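Local coordinates for protein steroid delta-isomerase (Pseudomonas aeruginosa, PDB 3MSO) that probably binds a small hydrophobic ligand in an NTF2-like cone, perhaps isomerising a steroid, though its substrate is not established, at residues 57-66 with 126-137. Sequence-based numbering, arbitrary orientation. Where two conformers were deposited one is given.
Sequences MILNTVLTVF and LGEEMGRRLASY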
loop_
_atom_site.group_PDB
_atom_site.type_symbol
_atom_site.label_atom_id
_atom_site.label_comp_id
_atom_site.label_asym_id
_atom_site.label_seq_id
_atom_site.Cartn_x
_atom_site.Cartn_y
_atom_site.Cartn_z
HETATM N N MSE B 57 -20.246 -5.404 -8.080
HETATM C CA MSE B 57 -19.505 -4.374 -8.765
HETATM C C MSE B 57 -18.000 -4.518 -8.601
HETATM O O MSE B 57 -17.277 -4.366 -9.582
HETATM C CB MSE B 57 -19.997 -3.020 -8.302
HETATM C CG MSE B 57 -19.712 -1.933 -9.293
HETATM SE SE MSE B 57 -19.141 -0.393 -8.316
HETATM C CE MSE B 57 -17.366 -1.083 -7.649
ATOM N N ILE B 58 -17.523 -4.815 -7.380
ATOM C CA ILE B 58 -16.085 -4.988 -7.141
ATOM C C ILE B 58 -15.603 -6.267 -7.831
ATOM O O ILE B 58 -14.569 -6.230 -8.513
ATOM C CB ILE B 58 -15.700 -4.906 -5.632
ATOM C CG1 ILE B 58 -16.117 -3.573 -5.058
ATOM C CG2 ILE B 58 -14.202 -5.099 -5.419
ATOM C CD1 ILE B 58 -16.537 -3.659 -3.774
ATOM N N LEU B 59 -16.400 -7.369 -7.725
ATOM C CA LEU B 59 -16.057 -8.651 -8.351
ATOM C C LEU B 59 -16.023 -8.566 -9.867
ATOM O O LEU B 59 -15.216 -9.259 -10.484
ATOM C CB LEU B 59 -16.923 -9.818 -7.869
ATOM C CG LEU B 59 -16.725 -10.240 -6.414
ATOM C CD1 LEU B 59 -17.856 -11.148 -5.954
ATOM C CD2 LEU B 59 -15.399 -10.940 -6.214
ATOM N N ASN B 60 -16.825 -7.659 -10.462
ATOM C CA ASN B 60 -16.807 -7.423 -11.906
ATOM C C ASN B 60 -15.581 -6.620 -12.296
ATOM O O ASN B 60 -15.010 -6.855 -13.359
ATOM C CB ASN B 60 -18.053 -6.688 -12.359
ATOM C CG ASN B 60 -19.099 -7.601 -12.928
ATOM O OD1 ASN B 60 -19.989 -8.058 -12.203
ATOM N ND2 ASN B 60 -19.002 -7.911 -14.229
ATOM N N THR B 61 -15.181 -5.668 -11.438
ATOM C CA THR B 61 -14.031 -4.800 -11.653
ATOM C C THR B 61 -12.740 -5.602 -11.583
ATOM O O THR B 61 -11.907 -5.495 -12.487
ATOM C CB THR B 61 -14.061 -3.622 -10.669
ATOM O OG1 THR B 61 -15.324 -2.965 -10.777
ATOM C CG2 THR B 61 -12.951 -2.621 -10.945
ATOM N N VAL B 62 -12.597 -6.432 -10.521
ATOM C CA VAL B 62 -11.443 -7.310 -10.284
ATOM C C VAL B 62 -11.226 -8.218 -11.518
ATOM O O VAL B 62 -10.085 -8.428 -11.937
ATOM C CB VAL B 62 -11.625 -8.055 -8.928
ATOM C CG1 VAL B 62 -10.724 -9.279 -8.800
ATOM C CG2 VAL B 62 -11.421 -7.106 -7.740
ATOM N N LEU B 63 -12.335 -8.572 -12.200
ATOM C CA LEU B 63 -12.376 -9.383 -13.418
ATOM C C LEU B 63 -11.746 -8.668 -14.604
ATOM O O LEU B 63 -11.180 -9.332 -15.472
ATOM C CB LEU B 63 -13.835 -9.783 -13.716
ATOM C CG LEU B 63 -14.132 -10.630 -14.940
ATOM C CD1 LEU B 63 -13.734 -12.093 -14.724
ATOM C CD2 LEU B 63 -15.605 -10.519 -15.327
ATOM N N THR B 64 -11.827 -7.334 -14.650
ATOM C CA THR B 64 -11.274 -6.539 -15.760
ATOM C C THR B 64 -9.788 -6.232 -15.562
ATOM O O THR B 64 -9.116 -5.766 -16.483
ATOM C CB THR B 64 -12.111 -5.255 -16.005
ATOM O OG1 THR B 64 -12.034 -4.404 -14.860
ATOM C CG2 THR B 64 -13.575 -5.553 -16.343
ATOM N N VAL B 65 -9.274 -6.507 -14.366
ATOM C CA VAL B 65 -7.886 -6.230 -14.011
ATOM C C VAL B 65 -6.994 -7.461 -14.198
ATOM O O VAL B 65 -5.964 -7.365 -14.877
ATOM C CB VAL B 65 -7.773 -5.598 -12.593
ATOM C CG1 VAL B 65 -6.317 -5.371 -12.201
ATOM C CG2 VAL B 65 -8.564 -4.297 -12.501
ATOM N N PHE B 66 -7.387 -8.605 -13.594
ATOM C CA PHE B 66 -6.613 -9.848 -13.669
ATOM C C PHE B 66 -6.410 -10.312 -15.095
ATOM O O PHE B 66 -7.387 -10.458 -15.830
ATOM C CB PHE B 66 -7.264 -10.966 -12.839
ATOM C CG PHE B 66 -7.102 -10.881 -11.340
ATOM C CD1 PHE B 66 -5.919 -10.408 -10.773
ATOM C CD2 PHE B 66 -8.099 -11.355 -10.489
ATOM C CE1 PHE B 66 -5.767 -10.353 -9.386
ATOM C CE2 PHE B 66 -7.927 -11.338 -9.099
ATOM C CZ PHE B 66 -6.770 -10.820 -8.559
ATOM N N LEU B 126 -2.315 -4.808 -8.271
ATOM C CA LEU B 126 -3.757 -5.031 -8.200
ATOM C C LEU B 126 -4.509 -3.817 -7.661
ATOM O O LEU B 126 -5.396 -3.313 -8.373
ATOM C CB LEU B 126 -4.113 -6.296 -7.386
ATOM C CG LEU B 126 -5.619 -6.565 -7.156
ATOM C CD1 LEU B 126 -6.362 -6.838 -8.469
ATOM C CD2 LEU B 126 -5.809 -7.700 -6.182
ATOM N N GLY B 127 -4.145 -3.361 -6.452
ATOM C CA GLY B 127 -4.731 -2.176 -5.831
ATOM C C GLY B 127 -4.689 -0.939 -6.721
ATOM O O GLY B 127 -5.717 -0.286 -6.906
ATOM N N GLU B 128 -3.516 -0.648 -7.330
ATOM C CA GLU B 128 -3.292 0.480 -8.236
ATOM C C GLU B 128 -4.319 0.458 -9.379
ATOM O O GLU B 128 -4.994 1.461 -9.619
ATOM C CB GLU B 128 -1.868 0.397 -8.823
ATOM C CG GLU B 128 -0.954 1.571 -8.553
ATOM C CD GLU B 128 -0.463 2.259 -9.819
ATOM O OE1 GLU B 128 -1.305 2.719 -10.629
ATOM O OE2 GLU B 128 0.772 2.400 -9.964
ATOM N N GLU B 129 -4.444 -0.698 -10.058
ATOM C CA GLU B 129 -5.317 -0.917 -11.210
ATOM C C GLU B 129 -6.794 -0.897 -10.858
ATOM O O GLU B 129 -7.582 -0.391 -11.652
ATOM C CB GLU B 129 -4.924 -2.206 -11.921
ATOM C CG GLU B 129 -5.026 -2.134 -13.433
ATOM C CD GLU B 129 -4.235 -1.032 -14.111
ATOM O OE1 GLU B 129 -3.009 -0.948 -13.878
ATOM O OE2 GLU B 129 -4.842 -0.255 -14.884
HETATM N N MSE B 130 -7.157 -1.438 -9.668
HETATM C CA MSE B 130 -8.523 -1.457 -9.163
HETATM C C MSE B 130 -9.040 -0.026 -9.037
HETATM O O MSE B 130 -10.140 0.274 -9.491
HETATM C CB MSE B 130 -8.569 -2.170 -7.802
HETATM C CG MSE B 130 -8.734 -3.671 -7.925
HETATM SE SE MSE B 130 -10.362 -4.127 -8.885
HETATM C CE MSE B 130 -11.672 -3.360 -7.618
ATOM N N GLY B 131 -8.215 0.849 -8.452
ATOM C CA GLY B 131 -8.500 2.269 -8.240
ATOM C C GLY B 131 -8.584 3.058 -9.528
ATOM O O GLY B 131 -9.469 3.905 -9.689
ATOM N N ARG B 132 -7.664 2.761 -10.459
ATOM C CA ARG B 132 -7.578 3.361 -11.792
ATOM C C ARG B 132 -8.872 3.012 -12.562
ATOM O O ARG B 132 -9.459 3.905 -13.161
ATOM C CB ARG B 132 -6.305 2.831 -12.509
ATOM C CG ARG B 132 -5.875 3.608 -13.754
ATOM C CD ARG B 132 -4.427 4.119 -13.727
ATOM N NE ARG B 132 -4.254 5.390 -14.448
ATOM N N ARG B 133 -9.365 1.734 -12.481
ATOM C CA ARG B 133 -10.612 1.298 -13.149
ATOM C C ARG B 133 -11.815 1.969 -12.551
ATOM O O ARG B 133 -12.674 2.430 -13.293
ATOM C CB ARG B 133 -10.861 -0.215 -13.072
ATOM C CG ARG B 133 -9.916 -1.096 -13.833
ATOM C CD ARG B 133 -10.104 -1.148 -15.338
ATOM N NE ARG B 133 -9.350 -2.280 -15.878
ATOM C CZ ARG B 133 -8.021 -2.374 -15.873
ATOM N NH1 ARG B 133 -7.281 -1.382 -15.397
ATOM N NH2 ARG B 133 -7.425 -3.458 -16.351
ATOM N N LEU B 134 -11.913 1.995 -11.218
ATOM C CA LEU B 134 -13.064 2.628 -10.594
ATOM C C LEU B 134 -13.130 4.110 -10.961
ATOM O O LEU B 134 -14.223 4.614 -11.227
ATOM C CB LEU B 134 -13.060 2.415 -9.088
ATOM C CG LEU B 134 -13.181 0.989 -8.611
ATOM C CD1 LEU B 134 -13.122 0.953 -7.106
ATOM C CD2 LEU B 134 -14.442 0.318 -9.148
ATOM N N ALA B 135 -11.952 4.771 -11.070
ATOM C CA ALA B 135 -11.810 6.168 -11.493
ATOM C C ALA B 135 -12.246 6.336 -12.958
ATOM O O ALA B 135 -12.857 7.353 -13.301
ATOM C CB ALA B 135 -10.367 6.621 -11.330
ATOM N N SER B 136 -11.915 5.338 -13.816
ATOM C CA SER B 136 -12.263 5.295 -15.232
ATOM C C SER B 136 -13.783 5.202 -15.407
ATOM O O SER B 136 -14.348 5.967 -16.194
ATOM C CB SER B 136 -11.568 4.127 -15.921
ATOM N N TYR B 137 -14.444 4.315 -14.638
ATOM C CA TYR B 137 -15.895 4.127 -14.692
ATOM C C TYR B 137 -16.668 5.355 -14.243
ATOM O O TYR B 137 -17.705 5.667 -14.840
ATOM C CB TYR B 137 -16.343 2.888 -13.897
ATOM C CG TYR B 137 -15.715 1.586 -14.337
ATOM C CD1 TYR B 137 -15.770 1.177 -15.668
ATOM C CD2 TYR B 137 -15.141 0.721 -13.412
ATOM C CE1 TYR B 137 -15.204 -0.030 -16.077
ATOM C CE2 TYR B 137 -14.559 -0.481 -13.809
ATOM C CZ TYR B 137 -14.603 -0.861 -15.142
ATOM O OH TYR B 137 -14.061 -2.062 -15.530
#
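Thr61 and Val65, one turn apart on helix 52-65, enter successive holes of the C-terminal helix 120-138, a compact example of knobs-into-holes packing in which the axes of segments 57-65 and 126-137 cross at 114°. Thr61 sits among Met130, Arg133, Leu134 and Tyr137; Val65 fits between Leu126, Glu129, Met130 and Arg133. The exchange is mutual, because Met130, a selenomethionine, fills a hole made by Ile58, Thr61, Val62 and Val65, at least in one of its two conformers. In that copy the chain bends at chi2 and chi3 (-59° and -63°), which lays the selenium and CE against the facing helix.

Apolar contacts extend the seam at both ends. Met57 CE meets Leu134 CD2 at 3.6 Å, while Leu126 CD1 rests obliquely on the Phe66 ring, which also meets Phe87 of the sheet. Between them, Thr61 CG2 reaches the edge of the Tyr137 ring in its plane.

Polar bonds gather around Thr64, in the last turn of segment 57-66. Arg133 NH2 donates to Thr64 O at 2.9 Å, from above the carbonyl plane, and Val65 CG2 covers one face of the guanidinium, 3.9 Å above its centre. Arg133 NH1 forms a salt bridge in the guanidinium plane with Glu129 OE2 (2.7 Å), one turn back, which restrains the group's rotation. Tyr137 OH gives a long hydrogen bond of 3.2 Å to Thr64 OG1, itself a donor to Thr61 O. Thr61 OG1 makes a hydrogen bond of 2.7 Å to Met57 O within its own helix.

The cationic guanidinium probably gains from the partial negative charge of the Thr64 carbonyl, while Glu129 would offset its charge; interlocked apolar side chains and the bonds to Thr64 together join helix 120-138 to helix 52-65.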